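Local atomic coordinates of prohead core protein protease (Enterobacteria phage T4, PDB entry 5JBL), a protein that acts as a serine protease of the phage prohead core, cleaving itself and other prohead proteins so that space is freed for the viral genome. Residues E67-N70 against R71-L75; E91-T95 against K96-G100. The protein carries 3 engineered substitutions. All blocks are in the same frame, centred on the assembly; numbering follows the deposited sequence.

Interaction 1 (E67-N70 against R71-L75)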
loop_
_atom_site.group_PDB
_atom_site.type_symbol
_atom_site.label_atom_id
_atom_site.label_comp_id
_atom_site.label_asym_id
_atom_site.label_seq_id
_atom_site.Cartn_x
_atom_site.Cartn_y
_atom_site.Cartn_z
ATOM N N GLU C 67 19.393 -27.814 21.505
ATOM C CA GLU C 67 19.556 -28.478 22.803
ATOM C C GLU C 67 19.020 -27.636 23.955
ATOM O O GLU C 67 19.480 -27.760 25.090
ATOM C CB GLU C 67 21.021 -28.844 23.052
ATOM C CG GLU C 67 21.610 -29.801 22.034
ATOM C CD GLU C 67 21.019 -31.200 22.124
ATOM O OE1 GLU C 67 20.469 -31.561 23.191
ATOM O OE2 GLU C 67 21.115 -31.946 21.124
ATOM N N VAL C 68 18.053 -26.764 23.684
ATOM C CA VAL C 68 17.362 -26.038 24.740
ATOM C C VAL C 68 15.867 -26.068 24.461
ATOM O O VAL C 68 15.432 -26.082 23.306
ATOM C CB VAL C 68 17.868 -24.587 24.876
ATOM C CG1 VAL C 68 19.300 -24.574 25.376
ATOM C CG2 VAL C 68 17.764 -23.862 23.564
ATOM N N VAL C 69 15.076 -26.117 25.530
ATOM C CA VAL C 69 13.630 -25.980 25.396
ATOM C C VAL C 69 13.309 -24.519 25.111
ATOM O O VAL C 69 13.576 -23.640 25.940
ATOM C CB VAL C 69 12.917 -26.479 26.661
ATOM C CG1 VAL C 69 11.396 -26.334 26.520
ATOM C CG2 VAL C 69 13.295 -27.918 26.934
ATOM N N ASN C 70 12.749 -24.245 23.927
ATOM C CA ASN C 70 12.533 -22.869 23.504
ATOM C C ASN C 70 11.163 -22.379 23.980
ATOM O O ASN C 70 10.457 -23.059 24.732
ATOM C CB ASN C 70 12.717 -22.716 21.987
ATOM C CG ASN C 70 11.616 -23.380 21.149
ATOM O OD1 ASN C 70 10.573 -23.792 21.649
ATOM N ND2 ASN C 70 11.855 -23.448 19.841
ATOM N N ARG C 71 10.767 -21.190 23.524
ATOM C CA ARG C 71 9.525 -20.590 24.007
ATOM C C ARG C 71 8.298 -21.402 23.610
ATOM O O ARG C 71 7.301 -21.400 24.338
ATOM C CB ARG C 71 9.390 -19.161 23.484
ATOM C CG ARG C 71 10.481 -18.203 23.926
ATOM C CD ARG C 71 10.414 -16.906 23.115
ATOM N NE ARG C 71 11.384 -15.910 23.563
ATOM C CZ ARG C 71 11.402 -14.647 23.147
ATOM N NH1 ARG C 71 10.500 -14.225 22.268
ATOM N NH2 ARG C 71 12.318 -13.805 23.611
ATOM N N ASN C 72 8.345 -22.107 22.475
ATOM C CA ASN C 72 7.248 -22.982 22.065
ATOM C C ASN C 72 7.299 -24.355 22.725
ATOM O O ASN C 72 6.581 -25.256 22.283
ATOM C CB ASN C 72 7.248 -23.176 20.543
ATOM C CG ASN C 72 6.608 -22.031 19.802
ATOM O OD1 ASN C 72 5.751 -21.325 20.332
ATOM N ND2 ASN C 72 7.009 -21.851 18.552
ATOM N N LYS C 73 8.136 -24.544 23.749
ATOM C CA LYS C 73 8.277 -25.840 24.419
ATOM C C LYS C 73 8.753 -26.921 23.447
ATOM O O LYS C 73 8.333 -28.080 23.518
ATOM C CB LYS C 73 6.978 -26.264 25.109
ATOM C CG LYS C 73 6.452 -25.249 26.100
ATOM C CD LYS C 73 7.421 -25.079 27.251
ATOM C CE LYS C 73 6.865 -24.141 28.324
ATOM N NZ LYS C 73 6.752 -22.730 27.834
ATOM N N ARG C 74 9.663 -26.546 22.551
ATOM C CA ARG C 74 10.263 -27.465 21.595
ATOM C C ARG C 74 11.776 -27.448 21.737
ATOM O O ARG C 74 12.374 -26.394 21.966
ATOM C CB ARG C 74 9.887 -27.086 20.159
ATOM C CG ARG C 74 8.422 -27.211 19.887
ATOM C CD ARG C 74 8.072 -26.495 18.616
ATOM N NE ARG C 74 6.637 -26.534 18.383
ATOM C CZ ARG C 74 6.014 -25.809 17.463
ATOM N NH1 ARG C 74 6.708 -24.980 16.694
ATOM N NH2 ARG C 74 4.699 -25.926 17.312
ATOM N N LEU C 75 12.392 -28.611 21.572
ATOM C CA LEU C 75 13.837 -28.741 21.632
ATOM C C LEU C 75 14.325 -29.268 20.293
ATOM O O LEU C 75 13.810 -30.280 19.799
ATOM C CB LEU C 75 14.254 -29.688 22.771
ATOM C CG LEU C 75 15.752 -29.895 23.033
ATOM C CD1 LEU C 75 15.981 -30.148 24.510
ATOM C CD2 LEU C 75 16.328 -31.053 22.224
#

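Interaction 2 (E91-T95 against K96-G100)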
loop_
_atom_site.group_PDB
_atom_site.type_symbol
_atom_site.label_atom_id
_atom_site.label_comp_id
_atom_site.label_asym_id
_atom_site.label_seq_id
_atom_site.Cartn_x
_atom_site.Cartn_y
_atom_site.Cartn_z
ATOM N N GLU C 91 21.562 -24.236 0.249
ATOM C CA GLU C 91 20.444 -24.019 -0.657
ATOM C C GLU C 91 20.019 -22.557 -0.743
ATOM O O GLU C 91 19.544 -22.119 -1.795
ATOM C CB GLU C 91 19.261 -24.877 -0.214
ATOM C CG GLU C 91 19.451 -26.364 -0.508
ATOM C CD GLU C 91 18.494 -27.250 0.281
ATOM O OE1 GLU C 91 18.896 -28.375 0.655
ATOM O OE2 GLU C 91 17.347 -26.823 0.532
ATOM N N GLN C 92 20.176 -21.781 0.325
ATOM C CA GLN C 92 19.625 -20.429 0.314
ATOM C C GLN C 92 20.654 -19.346 0.597
ATOM O O GLN C 92 20.693 -18.336 -0.122
ATOM C CB GLN C 92 18.474 -20.324 1.317
ATOM C CG GLN C 92 17.250 -21.144 0.939
ATOM C CD GLN C 92 15.984 -20.617 1.589
ATOM O OE1 GLN C 92 15.788 -19.399 1.695
ATOM N NE2 GLN C 92 15.118 -21.529 2.040
ATOM N N VAL C 93 21.486 -19.506 1.625
ATOM C CA VAL C 93 22.395 -18.418 1.994
ATOM C C VAL C 93 23.432 -18.194 0.901
ATOM O O VAL C 93 23.567 -17.083 0.373
ATOM C CB VAL C 93 23.061 -18.706 3.351
ATOM C CG1 VAL C 93 24.030 -17.575 3.710
ATOM C CG2 VAL C 93 21.990 -18.882 4.439
ATOM N N LEU C 94 24.160 -19.253 0.517
ATOM C CA LEU C 94 25.223 -19.116 -0.473
ATOM C C LEU C 94 24.690 -18.836 -1.878
ATOM O O LEU C 94 25.442 -18.345 -2.732
ATOM C CB LEU C 94 26.093 -20.383 -0.470
ATOM C CG LEU C 94 26.836 -20.570 0.859
ATOM C CD1 LEU C 94 27.720 -21.832 0.871
ATOM C CD2 LEU C 94 27.648 -19.304 1.188
ATOM N N THR C 95 23.432 -19.168 -2.154
ATOM C CA THR C 95 22.824 -18.868 -3.447
ATOM C C THR C 95 22.159 -17.497 -3.477
ATOM O O THR C 95 21.564 -17.133 -4.505
ATOM C CB THR C 95 21.794 -19.944 -3.804
ATOM O OG1 THR C 95 20.763 -19.949 -2.811
ATOM C CG2 THR C 95 22.454 -21.331 -3.836
ATOM N N LYS C 96 22.261 -16.732 -2.382
ATOM C CA LYS C 96 21.723 -15.372 -2.277
ATOM C C LYS C 96 20.190 -15.358 -2.348
ATOM O O LYS C 96 19.592 -14.447 -2.908
ATOM C CB LYS C 96 22.330 -14.460 -3.345
ATOM C CG LYS C 96 23.858 -14.390 -3.331
ATOM C CD LYS C 96 24.370 -13.957 -1.973
ATOM C CE LYS C 96 25.879 -13.760 -1.980
ATOM N NZ LYS C 96 26.384 -13.326 -0.642
ATOM N N GLN C 97 19.554 -16.361 -1.747
ATOM C CA GLN C 97 18.102 -16.496 -1.732
ATOM C C GLN C 97 17.512 -16.453 -0.324
ATOM O O GLN C 97 16.298 -16.651 -0.171
ATOM C CB GLN C 97 17.672 -17.809 -2.413
ATOM C CG GLN C 97 17.979 -17.978 -3.892
ATOM C CD GLN C 97 16.970 -17.291 -4.808
ATOM O OE1 GLN C 97 16.047 -16.617 -4.357
ATOM N NE2 GLN C 97 17.116 -17.510 -6.106
ATOM N N ALA C 98 18.321 -16.214 0.714
ATOM C CA ALA C 98 17.878 -16.414 2.101
ATOM C C ALA C 98 17.178 -15.170 2.644
ATOM O O ALA C 98 17.599 -14.539 3.611
ATOM C CB ALA C 98 19.059 -16.828 2.977
ATOM N N LEU C 99 16.059 -14.843 2.000
ATOM C CA LEU C 99 15.209 -13.734 2.397
ATOM C C LEU C 99 14.395 -14.070 3.644
ATOM O O LEU C 99 14.108 -15.233 3.950
ATOM C CB LEU C 99 14.257 -13.366 1.254
ATOM C CG LEU C 99 14.956 -13.034 -0.064
ATOM C CD1 LEU C 99 13.961 -12.724 -1.187
ATOM C CD2 LEU C 99 15.899 -11.851 0.156
ATOM N N GLY C 100 14.007 -13.015 4.369
ATOM C CA GLY C 100 13.052 -13.155 5.444
ATOM C C GLY C 100 12.121 -11.961 5.453
ATOM O O GLY C 100 12.389 -10.958 4.808
HETATM O O HOH W 1 15.070 -17.823 3.743
HETATM O O HOH W 2 21.610 -15.106 1.092
#

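Interaction 1 (E67-N70 against R71-L75)
Asn70 folds its side chain over the turn it begins and meets Asn72 and Arg74. Its CB lies 3.7 Å from Arg74 O. CG comes closer to the same oxygen. It sits between the backbone N and the carbonyl carbon (chi1 70°), which swings the amide across to residues 72 and 74. At the tip, OD1 accepts a bond from Arg74 N at 3.0 Å. This donor stands above the amide C=O plane, 47° out of it. A second, bent and weak bond to OD1 comes from Asn72 N at 2.9 Å, in the pattern of an Asx turn. The other tip atom, ND2, donates to Glu28 OE1 on strand 24-29.

The backbone of Asn70 is held too. Lys73 N bonds to Asn70 O at 2.9 Å, closing a type I turn. Asn70 N gives a nearly straight bond to Arg74 O. Lys73 has positive phi, and this bends the chain into strand 74-75. Over the turn, Val69 CG1 rests 3.8 Å from Lys73 CA. Further along, Leu75 CA makes a CH...O contact with Val68 O, and Leu75 CD1 packs 4.0 Å from Glu67 C.

Asn72 CG stands 4.2 Å above one face of the Arg74 guanidinium, offset toward its rim. Arg74 NH1 forms a salt bridge with Glu28 OE2, while Asn72 ND2 joins Asn70 on OE1. Glu28 is the residue before an inferred autolysis cut, and cleavage follows the motif L/I-X-E. The turn thus presents one positive charge and two amide donors to a single carboxylate. This is consistent with a pocket that recognises the glutamate before the cleaved bond, while Asn70 OD1 bonds back into the turn.

Interaction 2 (E91-T95 against K96-G100)
The carboxamide of Gln92 sets its oxygen beside Ala98. OE1 lies 3.7 Å from Ala98 CA, and a water lies within hydrogen-bonding distance of both Gln92 OE1 and Leu99 O. NE2 is held by Thr183 O. Trp190 of a neighbouring subunit packs against the Gln92 side chain. The amide of Gln97 reaches that subunit: its OE1 accepts a bond from Trp154 NE1 there.

Between them the chain leaves helix 78-93 by a Schellman motif. Gln97 N bonds to Gln92 O at 2.8 Å, in the carbonyl plane. Lys96 N bonds to Val93 O at 3.1 Å, from well above that carbonyl's plane. Lys96 makes the reversal with a positive phi of 66°. A second water donates to Val93 O and accepts a weak bond from Ala98 N.

Thr95 turns its hydroxyl back along the helix. OG1 lies between its own N and carbonyl carbon (chi1 61°), and from there it donates to Glu91 O at 2.7 Å. OG1 also touches Gln97 CG at 3.6 Å; the two side chains cross at about a right angle.

Ala98 centres an inverse gamma turn, and its methyl points back to the helix. Ala98 CB lies 3.9 Å from Val93 CG2. The CB of Gln92 is equally near to Ala98 CB. Ile119 and Tyr88 border this apolar patch.

Several carbonyls of the last helical turn therefore find donors in the turn, the Thr95 hydroxyl or water. Gln97 O in its turn accepts a bond from Trp190 NE1 of the neighbouring subunit. The Schellman turn probably helps place Gln97 for both tryptophans, tying the helix end to the pentamer interface.

In the fold
Interactions 1 and 2 lie on opposite sides of the chain's centre. Their own centres are 25 Å apart, and their nearest atoms about 17 Å, so they do not touch. Helix 78-93 spans the gap: it follows strand 74-75 of interaction 1 and ends in interaction 2. Interaction 1 is near the active site. The side chain of Asn72 is about 8 Å from that of Ala159, an active-site position changed in this structure, and that of Arg74 about 3 Å from that of Glu28, consistent with the N-terminus blocking the catalytic centre. Interaction 2 is away from these sites and meets residues 153-155 of a neighbouring subunit, within its multimerization region.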